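Local coordinates for Crh-like protein 5 (Neosartorya fumigata, PDB 6IBU), which couples chitin cleavage to transglycosylation, transferring chitin to beta-1,6-glucan or to other chitin chains and so cross-linking the fungal cell wall, at residues 68-73 / 237-242; 163-168 / 172-177. One frame throughout, in Å; residues are numbered along the deposited sequence.

Interaction 1: residues 68-73 / 237-242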
# COMPACT_ATOMS: atom_id res chain seq x y z
N PHE A 68 -8.87 -1.28 8.52
CA PHE A 68 -8.44 -1.85 9.82
C PHE A 68 -7.72 -0.74 10.59
O PHE A 68 -7.24 0.21 9.97
CB PHE A 68 -7.66 -3.14 9.58
CG PHE A 68 -6.27 -2.99 9.03
CD1 PHE A 68 -6.07 -2.72 7.69
CD2 PHE A 68 -5.17 -3.23 9.83
CE1 PHE A 68 -4.78 -2.62 7.19
CE2 PHE A 68 -3.89 -3.11 9.33
CZ PHE A 68 -3.70 -2.82 8.01
N PHE A 69 -7.73 -0.85 11.91
CA PHE A 69 -7.24 0.20 12.83
C PHE A 69 -6.17 -0.41 13.71
O PHE A 69 -6.52 -0.99 14.76
CB PHE A 69 -8.39 0.76 13.66
CG PHE A 69 -8.07 1.99 14.47
CD1 PHE A 69 -7.12 2.90 14.03
CD2 PHE A 69 -8.74 2.24 15.65
CE1 PHE A 69 -6.86 4.04 14.76
CE2 PHE A 69 -8.48 3.39 16.38
CZ PHE A 69 -7.55 4.29 15.93
N PHE A 70 -4.93 -0.28 13.28
CA PHE A 70 -3.72 -0.92 13.86
C PHE A 70 -3.76 -2.41 13.56
O PHE A 70 -4.82 -2.95 13.28
CB PHE A 70 -3.56 -0.62 15.35
CG PHE A 70 -3.36 0.84 15.61
CD1 PHE A 70 -2.19 1.45 15.20
CD2 PHE A 70 -4.33 1.63 16.23
CE1 PHE A 70 -1.97 2.80 15.37
CE2 PHE A 70 -4.11 2.98 16.42
CZ PHE A 70 -2.93 3.57 15.99
N GLY A 71 -2.59 -3.03 13.61
CA GLY A 71 -2.44 -4.48 13.41
C GLY A 71 -1.35 -4.76 12.39
O GLY A 71 -0.21 -4.30 12.59
N LYS A 72 -1.67 -5.46 11.32
CA LYS A 72 -0.66 -6.06 10.42
C LYS A 72 -1.21 -6.17 9.00
O LYS A 72 -2.37 -6.59 8.84
CB LYS A 72 -0.28 -7.43 10.97
CG LYS A 72 1.01 -7.99 10.41
CD LYS A 72 1.18 -9.45 10.72
CE LYS A 72 2.59 -9.80 11.16
NZ LYS A 72 2.74 -11.26 11.30
N ALA A 73 -0.40 -5.84 8.01
CA ALA A 73 -0.69 -6.15 6.59
C ALA A 73 0.51 -6.92 6.03
O ALA A 73 1.64 -6.42 6.11
CB ALA A 73 -1.00 -4.87 5.85
N GLY A 237 -7.32 14.21 13.64
CA GLY A 237 -6.66 13.14 12.87
C GLY A 237 -5.88 12.21 13.79
O GLY A 237 -4.91 11.59 13.33
N SER A 238 -6.25 12.15 15.06
CA SER A 238 -5.51 11.37 16.06
C SER A 238 -6.21 10.03 16.16
O SER A 238 -7.39 9.98 15.89
CB SER A 238 -5.40 12.09 17.40
OG SER A 238 -6.52 11.86 18.25
N TRP A 239 -5.48 9.00 16.54
CA TRP A 239 -6.05 7.66 16.81
C TRP A 239 -7.09 7.77 17.93
O TRP A 239 -8.07 6.99 17.91
CB TRP A 239 -4.91 6.66 17.10
CG TRP A 239 -4.19 6.78 18.40
CD1 TRP A 239 -2.92 7.24 18.62
CD2 TRP A 239 -4.66 6.30 19.67
NE1 TRP A 239 -2.58 7.09 19.93
CE2 TRP A 239 -3.63 6.53 20.61
CE3 TRP A 239 -5.86 5.72 20.11
CZ2 TRP A 239 -3.76 6.20 21.95
CZ3 TRP A 239 -5.99 5.39 21.44
CH2 TRP A 239 -4.96 5.65 22.35
N GLN A 240 -6.87 8.71 18.86
CA GLN A 240 -7.76 8.95 20.02
C GLN A 240 -9.11 9.47 19.54
O GLN A 240 -10.08 9.20 20.22
CB GLN A 240 -7.12 9.93 21.01
CG GLN A 240 -5.90 9.35 21.73
CD GLN A 240 -4.59 9.73 21.07
OE1 GLN A 240 -4.52 9.88 19.85
NE2 GLN A 240 -3.55 9.89 21.87
N SER A 241 -9.17 10.10 18.37
CA SER A 241 -10.43 10.64 17.82
C SER A 241 -11.26 9.53 17.16
O SER A 241 -12.43 9.82 16.83
CB SER A 241 -10.17 11.77 16.86
OG SER A 241 -9.67 11.31 15.62
N ILE A 242 -10.75 8.31 16.99
CA ILE A 242 -11.48 7.27 16.20
C ILE A 242 -12.47 6.55 17.12
O ILE A 242 -12.04 5.92 18.07
CB ILE A 242 -10.52 6.30 15.49
CG1 ILE A 242 -9.51 7.01 14.59
CG2 ILE A 242 -11.28 5.24 14.73
CD1 ILE A 242 -10.13 7.92 13.56
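Phe69 drives its ring into the angle between Trp239 and Ile242, and the contact can be traced outward along that side chain. CB points toward the 237-242 turn, and with CG anti to the backbone N (chi1 -170°) the ring is carried straight on to it. The first ring atom to meet the turn is CD2, 4.0 Å from Ile242 CG2. One bond farther out, CE2 touches both CB and CG2 of Ile242, while CE1 on the other flank reaches Ile242 CG1 and Trp239 CB. At the tip, CZ lies 3.6 Å from Ile242 CB and 3.4 Å from Trp239 O, the oxygen standing at the ring edge near its plane. Ile242 CG2 covers one face as a CH-pi contact, 4.1 Å from the centroid and 24° off the ring normal; Phe70 CD2 lies over the opposite face. The contact thus joins the loop just before strand 71-78, part of the beta-sandwich of this GH16 catalytic domain, to a 3-10 turn that leads into the short strand 242-243. Beside the Phe69 ring, Phe70 puts CE2 and CZ against Trp239 CB. Its ring edge then faces the five-membered ring of Trp239 in an offset edge-to-face pair, with centroids 5.9 Å apart and planes at 81°. No hydrogen bond crosses between the segments, but the turn is tied internally: Ser238 O accepts from both Ser241 N and Ser241 OG, the hydroxyl at 2.7 Å and in the carbonyl plane. Lys148 makes a cation-pi contact with Trp239, while Asn223 OD1 and Asn225 ND2 hydrogen-bond Phe69 N and O.

Interaction 2: residues 163-168 / 172-177; sequences LTYNDA and TRFPQT
Phe174 and Tyr165 form the apolar centre of a loop that leaves strand 158-164, turns back on itself and runs toward strand 179-187 of the GH16 beta-sandwich. Tyr165 CB sits over one face of the Phe174 ring, 4.2 Å from the centroid and 13° off the normal, which makes it a CH-pi contact. The tyrosine ring itself meets Phe174 obliquely, its plane turned by 51°, with CD2 3.5 Å from Phe174 CD2. Phe174 reaches this position because its CG lies trans to the backbone N, which carries the ring to the 163-168 segment. Around the ring edge stand Leu163 O and Ala168 CB, while Leu163 CD2 packs against the CD corner of the Pro175 ring at 4.1 Å. Farther out, Gln176 brings NE2 to 3.8 Å from Tyr165 CE2; the same nitrogen donates to Phe174 O, which lies close to the amide plane and helps fix the rotation of that group. At the polar edge Arg173 turns its guanidinium away from the aromatic pair, pairing NE with Asp120 and giving NH1 to Thr172 O. The chain reversal is closed by Arg173 N donating to Ala168 O at 3.1 Å, with an N-H...O angle of 155°.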
# COMPACT_ATOMS: atom_id res chain seq x y z
N LEU A 163 9.69 2.91 12.06
CA LEU A 163 9.30 4.32 12.31
C LEU A 163 8.64 4.37 13.69
O LEU A 163 7.59 3.79 13.86
CB LEU A 163 8.35 4.77 11.21
CG LEU A 163 7.65 6.09 11.50
CD1 LEU A 163 8.67 7.22 11.43
CD2 LEU A 163 6.48 6.30 10.55
N THR A 164 9.29 4.99 14.67
CA THR A 164 8.71 5.18 16.02
C THR A 164 7.82 6.42 15.96
O THR A 164 8.03 7.30 15.11
CB THR A 164 9.79 5.26 17.11
OG1 THR A 164 10.44 6.52 16.98
CG2 THR A 164 10.79 4.14 17.00
N TYR A 165 6.82 6.45 16.82
CA TYR A 165 5.82 7.53 16.90
C TYR A 165 6.54 8.87 17.03
O TYR A 165 6.16 9.80 16.31
CB TYR A 165 4.86 7.20 18.04
CG TYR A 165 3.75 8.19 18.24
CD1 TYR A 165 3.95 9.31 19.02
CD2 TYR A 165 2.50 7.98 17.69
CE1 TYR A 165 2.93 10.23 19.22
CE2 TYR A 165 1.47 8.88 17.89
CZ TYR A 165 1.69 10.03 18.63
OH TYR A 165 0.70 10.93 18.84
N ASN A 166 7.57 8.96 17.88
CA ASN A 166 8.36 10.20 18.10
C ASN A 166 9.11 10.59 16.82
O ASN A 166 9.25 11.81 16.59
CB ASN A 166 9.35 10.10 19.26
CG ASN A 166 10.43 11.16 19.18
OD1 ASN A 166 11.52 10.90 18.67
ND2 ASN A 166 10.13 12.37 19.62
N ASP A 167 9.60 9.61 16.04
CA ASP A 167 10.40 9.83 14.81
C ASP A 167 9.54 10.60 13.80
O ASP A 167 10.12 11.35 12.97
CB ASP A 167 10.87 8.52 14.14
CG ASP A 167 11.90 7.67 14.88
OD1 ASP A 167 12.58 8.24 15.80
OD2 ASP A 167 12.03 6.43 14.52
N ALA A 168 8.23 10.40 13.81
CA ALA A 168 7.31 10.99 12.80
C ALA A 168 6.83 12.37 13.28
O ALA A 168 5.63 12.50 13.58
CB ALA A 168 6.19 10.03 12.55
N THR A 172 2.91 13.90 15.34
CA THR A 172 2.03 14.74 14.49
C THR A 172 1.88 14.13 13.09
O THR A 172 0.90 14.46 12.45
CB THR A 172 2.51 16.20 14.36
OG1 THR A 172 3.77 16.30 13.70
CG2 THR A 172 2.63 16.92 15.68
N ARG A 173 2.84 13.32 12.62
CA ARG A 173 2.77 12.75 11.25
C ARG A 173 2.86 11.21 11.30
O ARG A 173 3.16 10.60 10.27
CB ARG A 173 3.83 13.41 10.36
CG ARG A 173 3.58 14.89 10.10
CD ARG A 173 2.40 15.08 9.20
NE ARG A 173 2.09 16.47 8.91
CZ ARG A 173 1.28 17.25 9.62
NH1 ARG A 173 0.71 16.80 10.72
NH2 ARG A 173 1.03 18.50 9.23
N PHE A 174 2.57 10.59 12.44
CA PHE A 174 2.54 9.11 12.58
C PHE A 174 1.23 8.58 11.99
O PHE A 174 0.17 9.08 12.34
CB PHE A 174 2.67 8.71 14.05
CG PHE A 174 2.94 7.25 14.24
CD1 PHE A 174 4.18 6.72 14.00
CD2 PHE A 174 1.92 6.39 14.63
CE1 PHE A 174 4.42 5.36 14.16
CE2 PHE A 174 2.16 5.04 14.82
CZ PHE A 174 3.40 4.53 14.58
N PRO A 175 1.26 7.60 11.06
CA PRO A 175 0.03 7.01 10.53
C PRO A 175 -0.78 6.39 11.67
O PRO A 175 -0.25 5.57 12.35
CB PRO A 175 0.51 5.95 9.55
CG PRO A 175 1.88 6.43 9.16
CD PRO A 175 2.45 7.05 10.42
N GLN A 176 -2.01 6.85 11.93
CA GLN A 176 -2.73 6.44 13.15
C GLN A 176 -4.23 6.56 12.95
O GLN A 176 -4.93 6.70 13.95
CB GLN A 176 -2.31 7.29 14.35
CG GLN A 176 -2.57 8.78 14.17
CD GLN A 176 -1.95 9.56 15.31
OE1 GLN A 176 -2.50 9.62 16.41
NE2 GLN A 176 -0.80 10.15 15.06
N THR A 177 -4.71 6.49 11.72
CA THR A 177 -6.15 6.48 11.43
C THR A 177 -6.44 5.20 10.67
O THR A 177 -5.52 4.58 10.15
CB THR A 177 -6.54 7.74 10.67
OG1 THR A 177 -5.71 7.86 9.52
CG2 THR A 177 -6.42 8.98 11.53

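Interaction 1 and interaction 2 lie 11 Å apart between centres and touch directly, with residues 163-177 nested inside the long loop of chain that 68-73 and 237-242 close. Gln176 makes the main polar link: its OE1 probably accepts a hydrogen bond from Trp239 N at 3.1 Å, and its backbone O packs 3.4 Å from Phe69 CE1. One amide therefore serves both contacts, NE2 within the 172-177 segment and OE1 toward the 3-10 turn. Their relation to catalysis differs. Interaction 2 approaches the active site, the Pro175 side chain being about 6 Å from that of Glu98, the probable nucleophile, whereas interaction 1 lies away from the catalytic and chitin-binding residues.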